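PDB 1L8Q: chromosomal replication initiator protein DnaA from Aquifex aeolicus, which binds ATP and the chromosomal replication origin, and probably starts and regulates DNA replication once per cell cycle. Local coordinates for residues A[191-196]-A[205-210]. Numbering follows the deposited sequence.
Sequences IDYLLE and EGKIKL
In the small helical lid subdomain of the AAA+ region of DnaA, helices 188-197 and 201-214 meet where Tyr193 and Leu194 of the first receive Lys207 of the second. Leu194 and Lys207 bring the backbones nearest, their CA atoms 7.6 Å apart. The Lys207 chain is the bridge: its CB rests on Leu194 CD2 at 3.6 Å, and farther out it passes the edge of the Tyr193 ring, with CD near the ring plane and 3.9 Å from Tyr193 CE2. Its CE comes 3.3 Å from Tyr193 OH. The tyrosine lies roughly perpendicular to the lysine chain, while Leu194 and Lys207 overlap side by side with their ends pointing opposite ways. Tyr193 has CG opposite its backbone N (chi1 171°), which puts its OH beside CD and CE of Lys207; a bend in Lys207 at chi2 (-52°) brings CD and CE across the ring edge. The polar ends share a third helix: Lys207 NZ forms a salt bridge with Glu223 OE2, and Tyr193 OH a hydrogen bond with Glu223 OE1, tying both to helix 216-241, whose Leu219 also touches both side chains. With an alanine in place of Lys207, Glu223 would probably be left without this salt bridge and a gap would open beside the Tyr193 ring edge. Leu194 also packs on Ile175 of helix 168-181, so the contact joins the lid's inner packing to the long helix that begins DNA-binding domain IV, an arrangement belonging to the C-terminal helical bundle of AAA+ ATPases.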
loop_
_atom_site.group_PDB
_atom_site.type_symbol
_atom_site.label_atom_id
_atom_site.label_comp_id
_atom_site.label_asym_id
_atom_site.label_seq_id
_atom_site.Cartn_x
_atom_site.Cartn_y
_atom_site.Cartn_z
ATOM N N ILE A 191 -21.552 -5.433 -4.761
ATOM C CA ILE A 191 -20.414 -5.383 -5.680
ATOM C C ILE A 191 -20.122 -3.956 -6.035
ATOM O O ILE A 191 -18.976 -3.529 -5.963
ATOM C CB ILE A 191 -20.677 -6.202 -6.948
ATOM C CG1 ILE A 191 -20.938 -7.662 -6.572
ATOM C CG2 ILE A 191 -19.486 -6.118 -7.890
ATOM C CD1 ILE A 191 -21.678 -8.438 -7.608
ATOM N N ASP A 192 -21.160 -3.199 -6.382
ATOM C CA ASP A 192 -20.980 -1.775 -6.655
ATOM C C ASP A 192 -20.422 -1.017 -5.441
ATOM O O ASP A 192 -19.454 -0.266 -5.566
ATOM C CB ASP A 192 -22.269 -1.124 -7.154
ATOM C CG ASP A 192 -22.519 -1.380 -8.651
ATOM O OD1 ASP A 192 -21.616 -1.941 -9.327
ATOM O OD2 ASP A 192 -23.592 -1.071 -9.231
ATOM N N TYR A 193 -21.008 -1.231 -4.267
ATOM C CA TYR A 193 -20.546 -0.542 -3.073
ATOM C C TYR A 193 -19.066 -0.740 -2.889
ATOM O O TYR A 193 -18.351 0.186 -2.521
ATOM C CB TYR A 193 -21.252 -1.058 -1.814
ATOM C CG TYR A 193 -20.635 -0.515 -0.540
ATOM C CD1 TYR A 193 -21.031 0.720 -0.022
ATOM C CD2 TYR A 193 -19.635 -1.203 0.113
ATOM C CE1 TYR A 193 -20.471 1.227 1.132
ATOM C CE2 TYR A 193 -19.050 -0.691 1.271
ATOM C CZ TYR A 193 -19.478 0.519 1.774
ATOM O OH TYR A 193 -18.897 1.037 2.919
ATOM N N LEU A 194 -18.619 -1.969 -3.105
ATOM C CA LEU A 194 -17.243 -2.310 -2.888
ATOM C C LEU A 194 -16.338 -1.680 -3.958
ATOM O O LEU A 194 -15.223 -1.239 -3.647
ATOM C CB LEU A 194 -17.085 -3.827 -2.823
ATOM C CG LEU A 194 -17.809 -4.465 -1.634
ATOM C CD1 LEU A 194 -17.871 -5.969 -1.765
ATOM C CD2 LEU A 194 -17.176 -4.048 -0.293
ATOM N N LEU A 195 -16.823 -1.607 -5.203
ATOM C CA LEU A 195 -16.026 -1.014 -6.269
ATOM C C LEU A 195 -15.719 0.425 -5.939
ATOM O O LEU A 195 -14.562 0.852 -5.998
ATOM C CB LEU A 195 -16.732 -1.089 -7.613
ATOM C CG LEU A 195 -16.498 -2.333 -8.479
ATOM C CD1 LEU A 195 -17.096 -2.105 -9.873
ATOM C CD2 LEU A 195 -15.012 -2.688 -8.581
ATOM N N GLU A 196 -16.753 1.165 -5.560
ATOM C CA GLU A 196 -16.593 2.569 -5.237
ATOM C C GLU A 196 -15.770 2.854 -3.986
ATOM O O GLU A 196 -15.156 3.904 -3.896
ATOM C CB GLU A 196 -17.945 3.271 -5.129
ATOM C CG GLU A 196 -18.410 3.955 -6.419
ATOM C CD GLU A 196 -17.502 5.116 -6.875
ATOM O OE1 GLU A 196 -16.396 5.297 -6.310
ATOM O OE2 GLU A 196 -17.901 5.854 -7.815
ATOM N N GLU A 205 -11.829 -6.699 2.463
ATOM C CA GLU A 205 -12.088 -7.547 3.615
ATOM C C GLU A 205 -12.576 -6.714 4.811
ATOM O O GLU A 205 -13.456 -7.141 5.563
ATOM C CB GLU A 205 -10.860 -8.398 3.959
ATOM C CG GLU A 205 -10.761 -9.618 3.063
ATOM C CD GLU A 205 -9.564 -10.490 3.340
ATOM O OE1 GLU A 205 -8.831 -10.226 4.315
ATOM O OE2 GLU A 205 -9.355 -11.447 2.559
ATOM N N GLY A 206 -12.023 -5.516 4.960
ATOM C CA GLY A 206 -12.474 -4.600 5.989
ATOM C C GLY A 206 -13.959 -4.274 5.849
ATOM O O GLY A 206 -14.717 -4.325 6.824
ATOM N N LYS A 207 -14.384 -3.931 4.640
ATOM C CA LYS A 207 -15.800 -3.659 4.409
ATOM C C LYS A 207 -16.633 -4.916 4.645
ATOM O O LYS A 207 -17.680 -4.858 5.276
ATOM C CB LYS A 207 -16.051 -3.141 2.993
ATOM C CG LYS A 207 -15.576 -1.729 2.759
ATOM C CD LYS A 207 -16.108 -0.783 3.785
ATOM C CE LYS A 207 -15.701 0.645 3.447
ATOM N NZ LYS A 207 -15.839 1.575 4.603
ATOM N N ILE A 208 -16.155 -6.056 4.151
ATOM C CA ILE A 208 -16.895 -7.296 4.309
ATOM C C ILE A 208 -17.090 -7.631 5.792
ATOM O O ILE A 208 -18.186 -8.019 6.189
ATOM C CB ILE A 208 -16.225 -8.446 3.530
ATOM C CG1 ILE A 208 -16.584 -8.346 2.034
ATOM C CG2 ILE A 208 -16.648 -9.766 4.058
ATOM C CD1 ILE A 208 -15.769 -9.253 1.119
ATOM N N LYS A 209 -16.049 -7.434 6.608
ATOM C CA LYS A 209 -16.135 -7.676 8.045
ATOM C C LYS A 209 -17.290 -6.857 8.619
ATOM O O LYS A 209 -18.085 -7.357 9.409
ATOM C CB LYS A 209 -14.840 -7.258 8.737
ATOM C CG LYS A 209 -13.921 -8.387 9.219
ATOM C CD LYS A 209 -13.177 -9.097 8.065
ATOM C CE LYS A 209 -11.845 -9.757 8.558
ATOM N NZ LYS A 209 -10.653 -8.836 8.426
ATOM N N LEU A 210 -17.379 -5.596 8.213
ATOM C CA LEU A 210 -18.427 -4.708 8.700
ATOM C C LEU A 210 -19.779 -5.148 8.177
ATOM O O LEU A 210 -20.797 -5.001 8.854
ATOM C CB LEU A 210 -18.162 -3.274 8.266
ATOM C CG LEU A 210 -17.652 -2.247 9.293
ATOM C CD1 LEU A 210 -17.106 -2.886 10.586
ATOM C CD2 LEU A 210 -16.625 -1.294 8.649
#